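PDB 6IBU: Crh-like protein 5 from Neosartorya fumigata, which cleaves chitin and transfers it to 1,6-beta-glucan or to other chitin chains, cross-linking polysaccharides in the fungal cell wall and septa. Local coordinates for residues V99-T113 and Y142-I155. Residues are numbered along the deposited sequence; the frame is centred on the assembly and turned at random.
Sequences VDWEVLGGDTTQVQT and YTIDWTKDAVTWSI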
ATOM      1  N   VAL A  99      -1.633  -6.078   1.427  1.00 18.50           N
ATOM      2  CA  VAL A  99      -1.448  -6.197  -0.037  1.00 17.61           C
ATOM      3  C   VAL A  99      -0.675  -4.953  -0.458  1.00 16.85           C
ATOM      4  O   VAL A  99      -1.054  -3.848  -0.023  1.00 14.94           O
ATOM      5  CB  VAL A  99      -2.802  -6.293  -0.758  1.00 17.70           C
ATOM      6  CG1 VAL A  99      -2.620  -6.301  -2.258  1.00 18.53           C
ATOM      7  CG2 VAL A  99      -3.584  -7.509  -0.294  1.00 17.85           C
ATOM      8  N   ASP A 100       0.351  -5.106  -1.281  1.00 16.73           N
ATOM      9  CA  ASP A 100       1.147  -3.926  -1.654  1.00 17.45           C
ATOM     10  C   ASP A 100       1.747  -4.052  -3.050  1.00 16.53           C
ATOM     11  O   ASP A 100       1.803  -5.173  -3.632  1.00 14.72           O
ATOM     12  CB  ASP A 100       2.198  -3.601  -0.596  1.00 20.36           C
ATOM     13  CG  ASP A 100       3.332  -4.585  -0.518  1.00 23.33           C
ATOM     14  OD1 ASP A 100       4.154  -4.594  -1.440  1.00 28.77           O
ATOM     15  OD2 ASP A 100       3.422  -5.315   0.509  1.00 29.91           O
ATOM     16  N   TRP A 101       2.115  -2.874  -3.550  1.00 14.78           N
ATOM     17  CA  TRP A 101       3.005  -2.637  -4.704  1.00 14.22           C
ATOM     18  C   TRP A 101       4.302  -2.042  -4.162  1.00 14.99           C
ATOM     19  O   TRP A 101       4.220  -1.219  -3.251  1.00 13.51           O
ATOM     20  CB  TRP A 101       2.345  -1.671  -5.691  1.00 12.57           C
ATOM     21  CG  TRP A 101       1.023  -2.041  -6.287  1.00 11.39           C
ATOM     22  CD1 TRP A 101      -0.210  -1.627  -5.889  1.00 10.88           C
ATOM     23  CD2 TRP A 101       0.811  -2.778  -7.503  1.00 11.23           C
ATOM     24  NE1 TRP A 101      -1.179  -2.098  -6.729  1.00 10.82           N
ATOM     25  CE2 TRP A 101      -0.581  -2.799  -7.745  1.00 11.30           C
ATOM     26  CE3 TRP A 101       1.653  -3.452  -8.387  1.00 11.23           C
ATOM     27  CZ2 TRP A 101      -1.134  -3.456  -8.848  1.00 11.21           C
ATOM     28  CZ3 TRP A 101       1.112  -4.097  -9.474  1.00 11.21           C
ATOM     29  CH2 TRP A 101      -0.262  -4.086  -9.706  1.00 11.41           C
ATOM     30  N   GLU A 102       5.459  -2.470  -4.657  1.00 17.30           N
ATOM     31  CA  GLU A 102       6.751  -1.805  -4.351  1.00 18.64           C
ATOM     32  C   GLU A 102       7.460  -1.515  -5.670  1.00 17.57           C
ATOM     33  O   GLU A 102       7.679  -2.446  -6.418  1.00 18.56           O
ATOM     34  CB  GLU A 102       7.641  -2.677  -3.469  1.00 21.43           C
ATOM     35  CG  GLU A 102       6.971  -3.173  -2.199  1.00 25.34           C
ATOM     36  CD  GLU A 102       6.662  -2.074  -1.195  1.00 28.43           C
ATOM     37  OE1 GLU A 102       7.479  -1.159  -1.033  1.00 29.71           O
ATOM     38  OE2 GLU A 102       5.584  -2.118  -0.597  1.00 35.54           O
ATOM     39  N   VAL A 103       7.807  -0.267  -5.950  1.00 16.44           N
ATOM     40  CA  VAL A 103       8.753   0.047  -7.052  1.00 16.50           C
ATOM     41  C   VAL A 103      10.125   0.361  -6.440  1.00 16.35           C
ATOM     42  O   VAL A 103      10.193   0.983  -5.383  1.00 14.61           O
ATOM     43  CB  VAL A 103       8.230   1.188  -7.946  1.00 16.56           C
ATOM     44  CG1 VAL A 103       9.219   1.520  -9.041  1.00 15.60           C
ATOM     45  CG2 VAL A 103       6.884   0.845  -8.557  1.00 16.54           C
ATOM     46  N   LEU A 104      11.191  -0.088  -7.093  1.00 17.09           N
ATOM     47  CA  LEU A 104      12.584   0.220  -6.684  1.00 17.24           C
ATOM     48  C   LEU A 104      13.125   1.210  -7.703  1.00 17.32           C
ATOM     49  O   LEU A 104      12.909   0.972  -8.903  1.00 16.72           O
ATOM     50  CB  LEU A 104      13.385  -1.076  -6.646  1.00 17.81           C
ATOM     51  CG  LEU A 104      12.782  -2.153  -5.746  1.00 19.26           C
ATOM     52  CD1 LEU A 104      13.595  -3.419  -5.857  1.00 20.79           C
ATOM     53  CD2 LEU A 104      12.690  -1.702  -4.285  1.00 19.97           C
ATOM     54  N   GLY A 105      13.750   2.295  -7.241  1.00 16.10           N
ATOM     55  CA  GLY A 105      14.231   3.376  -8.123  1.00 16.21           C
ATOM     56  C   GLY A 105      15.143   2.895  -9.234  1.00 14.62           C
ATOM     57  O   GLY A 105      15.004   3.374 -10.337  1.00 14.44           O
ATOM     58  N   GLY A 106      16.044   1.956  -8.981  1.00 14.75           N
ATOM     59  CA  GLY A 106      17.042   1.553  -9.992  1.00 14.37           C
ATOM     60  C   GLY A 106      16.553   0.421 -10.866  1.00 15.13           C
ATOM     61  O   GLY A 106      17.262   0.064 -11.835  1.00 15.59           O
ATOM     62  N   ASP A 107      15.396  -0.169 -10.554  1.00 15.31           N
ATOM     63  CA  ASP A 107      14.815  -1.271 -11.365  1.00 15.66           C
ATOM     64  C   ASP A 107      13.736  -0.651 -12.257  1.00 15.35           C
ATOM     65  O   ASP A 107      12.619  -0.447 -11.769  1.00 16.19           O
ATOM     66  CB  ASP A 107      14.321  -2.404 -10.464  1.00 16.03           C
ATOM     67  CG  ASP A 107      13.651  -3.551 -11.201  1.00 17.51           C
ATOM     68  OD1 ASP A 107      13.436  -3.425 -12.429  1.00 19.62           O
ATOM     69  OD2 ASP A 107      13.380  -4.576 -10.555  1.00 19.05           O
ATOM     70  N   THR A 108      14.065  -0.342 -13.514  1.00 14.74           N
ATOM     71  CA  THR A 108      13.223   0.492 -14.403  1.00 14.22           C
ATOM     72  C   THR A 108      12.271  -0.363 -15.237  1.00 14.14           C
ATOM     73  O   THR A 108      11.714   0.188 -16.185  1.00 14.52           O
ATOM     74  CB  THR A 108      14.097   1.333 -15.321  1.00 14.19           C
ATOM     75  OG1 THR A 108      14.831   0.389 -16.099  1.00 14.24           O
ATOM     76  CG2 THR A 108      15.026   2.236 -14.549  1.00 14.48           C
ATOM     77  N   THR A 109      12.119  -1.652 -14.938  1.00 14.03           N
ATOM     78  CA  THR A 109      11.436  -2.616 -15.836  1.00 13.87           C
ATOM     79  C   THR A 109      10.401  -3.436 -15.075  1.00 14.37           C
ATOM     80  O   THR A 109       9.737  -4.253 -15.723  1.00 13.23           O
ATOM     81  CB  THR A 109      12.424  -3.591 -16.479  1.00 14.49           C
ATOM     82  OG1 THR A 109      13.256  -4.145 -15.452  1.00 14.23           O
ATOM     83  CG2 THR A 109      13.232  -2.922 -17.567  1.00 14.98           C
ATOM     84  N   GLN A 110      10.315  -3.286 -13.757  1.00 14.51           N
ATOM     85  CA  GLN A 110       9.403  -4.116 -12.943  1.00 15.34           C
ATOM     86  C   GLN A 110       8.794  -3.299 -11.795  1.00 16.43           C
ATOM     87  O   GLN A 110       9.293  -2.193 -11.453  1.00 16.00           O
ATOM     88  CB  GLN A 110      10.111  -5.325 -12.355  1.00 15.27           C
ATOM     89  CG  GLN A 110      11.118  -6.006 -13.270  1.00 15.67           C
ATOM     90  CD  GLN A 110      11.860  -7.082 -12.499  1.00 15.49           C
ATOM     91  OE1 GLN A 110      11.673  -8.272 -12.714  1.00 14.99           O
ATOM     92  NE2 GLN A 110      12.661  -6.671 -11.533  1.00 14.53           N
ATOM     93  N   VAL A 111       7.714  -3.848 -11.250  1.00 17.14           N
ATOM     94  CA  VAL A 111       7.164  -3.507  -9.911  1.00 17.90           C
ATOM     95  C   VAL A 111       7.026  -4.830  -9.165  1.00 17.17           C
ATOM     96  O   VAL A 111       6.790  -5.857  -9.800  1.00 15.56           O
ATOM     97  CB  VAL A 111       5.822  -2.758  -9.999  1.00 18.35           C
ATOM     98  CG1 VAL A 111       5.995  -1.396 -10.635  1.00 20.87           C
ATOM     99  CG2 VAL A 111       4.775  -3.559 -10.756  1.00 19.02           C
ATOM    100  N   GLN A 112       7.185  -4.803  -7.856  1.00 18.49           N
ATOM    101  CA  GLN A 112       6.990  -6.031  -7.054  1.00 19.63           C
ATOM    102  C   GLN A 112       5.559  -6.030  -6.516  1.00 17.87           C
ATOM    103  O   GLN A 112       5.063  -4.979  -6.142  1.00 16.84           O
ATOM    104  CB  GLN A 112       8.040  -6.154  -5.956  1.00 21.34           C
ATOM    105  CG  GLN A 112       8.073  -7.570  -5.411  1.00 24.93           C
ATOM    106  CD  GLN A 112       8.892  -7.721  -4.162  1.00 28.93           C
ATOM    107  OE1 GLN A 112       9.605  -8.706  -4.006  1.00 40.53           O
ATOM    108  NE2 GLN A 112       8.798  -6.754  -3.266  1.00 28.47           N
ATOM    109  N   THR A 113       4.910  -7.180  -6.546  1.00 18.19           N
ATOM    110  CA  THR A 113       3.604  -7.378  -5.883  1.00 17.42           C
ATOM    111  C   THR A 113       3.854  -8.169  -4.615  1.00 16.57           C
ATOM    112  O   THR A 113       4.773  -8.958  -4.563  1.00 17.73           O
ATOM    113  CB  THR A 113       2.564  -8.055  -6.780  1.00 17.49           C
ATOM    114  OG1 THR A 113       3.036  -9.338  -7.193  1.00 16.43           O
ATOM    115  CG2 THR A 113       2.164  -7.211  -7.976  1.00 17.77           C
ATOM    116  N   TYR A 142      -2.121   1.650 -10.787  1.00 14.93           N
ATOM    117  CA  TYR A 142      -1.919   0.427  -9.983  1.00 14.47           C
ATOM    118  C   TYR A 142      -3.242   0.111  -9.286  1.00 14.18           C
ATOM    119  O   TYR A 142      -3.723   0.907  -8.478  1.00 12.87           O
ATOM    120  CB  TYR A 142      -0.765   0.636  -9.026  1.00 14.59           C
ATOM    121  CG  TYR A 142       0.555   0.887  -9.701  1.00 15.97           C
ATOM    122  CD1 TYR A 142       1.412  -0.159 -10.012  1.00 17.02           C
ATOM    123  CD2 TYR A 142       0.958   2.180 -10.010  1.00 16.26           C
ATOM    124  CE1 TYR A 142       2.633   0.078 -10.625  1.00 17.85           C
ATOM    125  CE2 TYR A 142       2.186   2.431 -10.590  1.00 16.33           C
ATOM    126  CZ  TYR A 142       3.032   1.384 -10.895  1.00 17.67           C
ATOM    127  OH  TYR A 142       4.238   1.637 -11.490  1.00 16.99           O
ATOM    128  N   THR A 143      -3.817  -1.031  -9.620  1.00 13.73           N
ATOM    129  CA  THR A 143      -5.172  -1.414  -9.172  1.00 14.66           C
ATOM    130  C   THR A 143      -5.103  -2.724  -8.387  1.00 13.90           C
ATOM    131  O   THR A 143      -4.525  -3.679  -8.882  1.00 12.79           O
ATOM    132  CB  THR A 143      -6.107  -1.561 -10.371  1.00 15.36           C
ATOM    133  OG1 THR A 143      -5.974  -0.373 -11.150  1.00 16.57           O
ATOM    134  CG2 THR A 143      -7.541  -1.804  -9.952  1.00 15.75           C
ATOM    135  N   ILE A 144      -5.715  -2.743  -7.213  1.00 13.95           N
ATOM    136  CA  ILE A 144      -5.891  -3.964  -6.384  1.00 14.08           C
ATOM    137  C   ILE A 144      -7.382  -4.217  -6.258  1.00 14.36           C
ATOM    138  O   ILE A 144      -8.025  -3.379  -5.701  1.00 14.53           O
ATOM    139  CB  ILE A 144      -5.233  -3.796  -5.012  1.00 13.90           C
ATOM    140  CG1 ILE A 144      -3.721  -3.612  -5.130  1.00 13.99           C
ATOM    141  CG2 ILE A 144      -5.596  -4.974  -4.116  1.00 13.84           C
ATOM    142  CD1 ILE A 144      -3.043  -3.222  -3.846  1.00 14.44           C
ATOM    143  N   ASP A 145      -7.877  -5.303  -6.829  1.00 16.41           N
ATOM    144  CA  ASP A 145      -9.267  -5.785  -6.658  1.00 17.95           C
ATOM    145  C   ASP A 145      -9.251  -6.811  -5.532  1.00 16.41           C
ATOM    146  O   ASP A 145      -8.466  -7.740  -5.576  1.00 15.82           O
ATOM    147  CB  ASP A 145      -9.847  -6.321  -7.963  1.00 20.86           C
ATOM    148  CG  ASP A 145     -10.368  -5.186  -8.848  1.00 26.76           C
ATOM    149  OD1 ASP A 145     -11.521  -4.680  -8.589  1.00 29.27           O
ATOM    150  OD2 ASP A 145      -9.606  -4.768  -9.773  1.00 32.65           O
ATOM    151  N   TRP A 146     -10.083  -6.618  -4.533  1.00 14.97           N
ATOM    152  CA  TRP A 146      -9.985  -7.399  -3.289  1.00 16.02           C
ATOM    153  C   TRP A 146     -11.363  -7.932  -2.924  1.00 17.38           C
ATOM    154  O   TRP A 146     -12.237  -7.152  -2.550  1.00 19.12           O
ATOM    155  CB  TRP A 146      -9.362  -6.507  -2.235  1.00 15.77           C
ATOM    156  CG  TRP A 146      -9.383  -7.038  -0.854  1.00 15.52           C
ATOM    157  CD1 TRP A 146      -9.159  -8.319  -0.445  1.00 15.63           C
ATOM    158  CD2 TRP A 146      -9.534  -6.237   0.321  1.00 15.12           C
ATOM    159  NE1 TRP A 146      -9.198  -8.367   0.920  1.00 15.58           N
ATOM    160  CE2 TRP A 146      -9.420  -7.110   1.415  1.00 15.57           C
ATOM    161  CE3 TRP A 146      -9.771  -4.879   0.540  1.00 15.59           C
ATOM    162  CZ2 TRP A 146      -9.563  -6.665   2.718  1.00 15.46           C
ATOM    163  CZ3 TRP A 146      -9.891  -4.431   1.827  1.00 15.59           C
ATOM    164  CH2 TRP A 146      -9.790  -5.320   2.897  1.00 15.64           C
ATOM    165  N   THR A 147     -11.544  -9.236  -3.069  1.00 18.30           N
ATOM    166  CA  THR A 147     -12.806  -9.926  -2.729  1.00 19.38           C
ATOM    167  C   THR A 147     -12.466 -11.059  -1.784  1.00 20.72           C
ATOM    168  O   THR A 147     -11.281 -11.338  -1.616  1.00 20.28           O
ATOM    169  CB  THR A 147     -13.521 -10.408  -3.997  1.00 18.79           C
ATOM    170  OG1 THR A 147     -12.849 -11.504  -4.610  1.00 17.48           O
ATOM    171  CG2 THR A 147     -13.639  -9.312  -5.027  1.00 18.90           C
ATOM    172  N   LYS A 148     -13.486 -11.686  -1.210  1.00 25.43           N
ATOM    173  CA  LYS A 148     -13.301 -12.837  -0.293  1.00 29.24           C
ATOM    174  C   LYS A 148     -12.796 -14.035  -1.117  1.00 29.32           C
ATOM    175  O   LYS A 148     -12.245 -14.948  -0.518  1.00 29.75           O
ATOM    176  CB  LYS A 148     -14.552 -13.094   0.558  1.00 31.80           C
ATOM    177  CG  LYS A 148     -15.903 -12.951  -0.127  1.00 36.15           C
ATOM    178  CD  LYS A 148     -17.085 -13.012   0.830  1.00 37.84           C
ATOM    179  CE  LYS A 148     -17.150 -11.814   1.758  1.00 39.66           C
ATOM    180  NZ  LYS A 148     -18.520 -11.248   1.852  1.00 39.10           N
ATOM    181  N   ASP A 149     -12.897 -13.998  -2.444  1.00 28.99           N
ATOM    182  CA  ASP A 149     -12.429 -15.115  -3.301  1.00 30.18           C
ATOM    183  C   ASP A 149     -10.979 -14.902  -3.765  1.00 26.06           C
ATOM    184  O   ASP A 149     -10.314 -15.896  -3.986  1.00 23.56           O
ATOM    185  CB  ASP A 149     -13.348 -15.312  -4.506  1.00 35.50           C
ATOM    186  CG  ASP A 149     -14.705 -15.914  -4.167  1.00 43.06           C
ATOM    187  OD1 ASP A 149     -14.831 -16.596  -3.095  1.00 40.66           O
ATOM    188  OD2 ASP A 149     -15.635 -15.740  -5.008  1.00 50.87           O
ATOM    189  N   ALA A 150     -10.517 -13.667  -3.960  1.00 21.37           N
ATOM    190  CA  ALA A 150      -9.237 -13.392  -4.647  1.00 20.12           C
ATOM    191  C   ALA A 150      -8.804 -11.937  -4.487  1.00 19.18           C
ATOM    192  O   ALA A 150      -9.647 -11.034  -4.482  1.00 18.81           O
ATOM    193  CB  ALA A 150      -9.350 -13.712  -6.111  1.00 20.91           C
ATOM    194  N   VAL A 151      -7.498 -11.740  -4.415  1.00 17.67           N
ATOM    195  CA  VAL A 151      -6.838 -10.432  -4.628  1.00 16.85           C
ATOM    196  C   VAL A 151      -6.279 -10.417  -6.050  1.00 15.45           C
ATOM    197  O   VAL A 151      -5.545 -11.330  -6.419  1.00 14.02           O
ATOM    198  CB  VAL A 151      -5.732 -10.211  -3.591  1.00 17.25           C
ATOM    199  CG1 VAL A 151      -4.869  -9.009  -3.954  1.00 17.84           C
ATOM    200  CG2 VAL A 151      -6.331 -10.072  -2.204  1.00 17.61           C
ATOM    201  N   THR A 152      -6.602  -9.389  -6.818  1.00 14.90           N
ATOM    202  CA  THR A 152      -6.106  -9.244  -8.197  1.00 15.51           C
ATOM    203  C   THR A 152      -5.308  -7.958  -8.270  1.00 14.46           C
ATOM    204  O   THR A 152      -5.822  -6.938  -7.833  1.00 16.19           O
ATOM    205  CB  THR A 152      -7.251  -9.290  -9.207  1.00 16.63           C
ATOM    206  OG1 THR A 152      -7.966 -10.500  -8.968  1.00 16.78           O
ATOM    207  CG2 THR A 152      -6.740  -9.231 -10.628  1.00 17.24           C
ATOM    208  N   TRP A 153      -4.087  -8.032  -8.768  1.00 13.15           N
ATOM    209  CA  TRP A 153      -3.253  -6.845  -9.072  1.00 13.28           C
ATOM    210  C   TRP A 153      -3.410  -6.553 -10.557  1.00 12.43           C
ATOM    211  O   TRP A 153      -3.290  -7.482 -11.337  1.00 11.71           O
ATOM    212  CB  TRP A 153      -1.772  -7.100  -8.765  1.00 13.45           C
ATOM    213  CG  TRP A 153      -1.367  -7.173  -7.326  1.00 13.89           C
ATOM    214  CD1 TRP A 153      -0.702  -6.220  -6.615  1.00 13.61           C
ATOM    215  CD2 TRP A 153      -1.503  -8.303  -6.447  1.00 13.85           C
ATOM    216  NE1 TRP A 153      -0.433  -6.679  -5.350  1.00 13.61           N
ATOM    217  CE2 TRP A 153      -0.915  -7.947  -5.218  1.00 13.77           C
ATOM    218  CE3 TRP A 153      -2.097  -9.560  -6.563  1.00 14.32           C
ATOM    219  CZ2 TRP A 153      -0.887  -8.810  -4.127  1.00 13.60           C
ATOM    220  CZ3 TRP A 153      -2.049 -10.423  -5.492  1.00 14.08           C
ATOM    221  CH2 TRP A 153      -1.454 -10.046  -4.287  1.00 13.44           C
ATOM    222  N   SER A 154      -3.623  -5.305 -10.920  1.00 12.75           N
ATOM    223  CA  SER A 154      -3.696  -4.852 -12.330  1.00 13.40           C
ATOM    224  C   SER A 154      -2.838  -3.609 -12.536  1.00 13.31           C
ATOM    225  O   SER A 154      -2.770  -2.768 -11.626  1.00 11.59           O
ATOM    226  CB  SER A 154      -5.100  -4.564 -12.716  1.00 13.87           C
ATOM    227  OG  SER A 154      -5.752  -5.789 -12.970  1.00 15.75           O
ATOM    228  N   ILE A 155      -2.242  -3.502 -13.720  1.00 14.36           N
ATOM    229  CA  ILE A 155      -1.487  -2.286 -14.145  1.00 15.27           C
ATOM    230  C   ILE A 155      -2.083  -1.828 -15.466  1.00 16.32           C
ATOM    231  O   ILE A 155      -2.072  -2.634 -16.420  1.00 16.05           O
ATOM    232  CB  ILE A 155       0.019  -2.578 -14.262  1.00 14.79           C
ATOM    233  CG1 ILE A 155       0.569  -3.141 -12.949  1.00 14.89           C
ATOM    234  CG2 ILE A 155       0.729  -1.320 -14.733  1.00 14.75           C
ATOM    235  CD1 ILE A 155       2.054  -3.402 -12.954  1.00 15.49           C
TER
HETATM  236  O   HOH W   1      -3.407  -0.290  -5.978  1.00 15.42           O
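V99 pushes CG1 against CD1 of I144, a snug 3.5 Å, and against the six-membered ring of W153, within the core of the GH16 beta-sandwich. Here the hairpin of strands 98-105 and 110-116 in one sheet faces that of strands 140-146 and 150-155 in the other. W153 NE1 donates to D100 O at 3.2 Å, from well above the carbonyl plane. The CG of W101 lies anti to its own carbonyl carbon (chi1 -59°), and the indole lies over the seam between strands 140-146 and 150-155, with T143 O at its edge, near its plane; Y142 and W153 turn their edges to opposite faces of it. The W153 plane stands almost upright on the indole, at 87°, whereas Y142 leans at 67°. W101 points into the sandwich, whereas chitin-binding E102, the probable proton donor, points away from the facing sheet. After the turn, V111 sets CG1 by the edge of the Y142 ring and CG2 on I155 CD1. T113 lays CG2 over the face of the W153 pyrrole ring, while its OG1 is hydrogen-bonded to T128 O and R161 NH1. Buried W101 NE1 donates to a water 3.0 Å away, which donates to Y142 O at 2.8 Å.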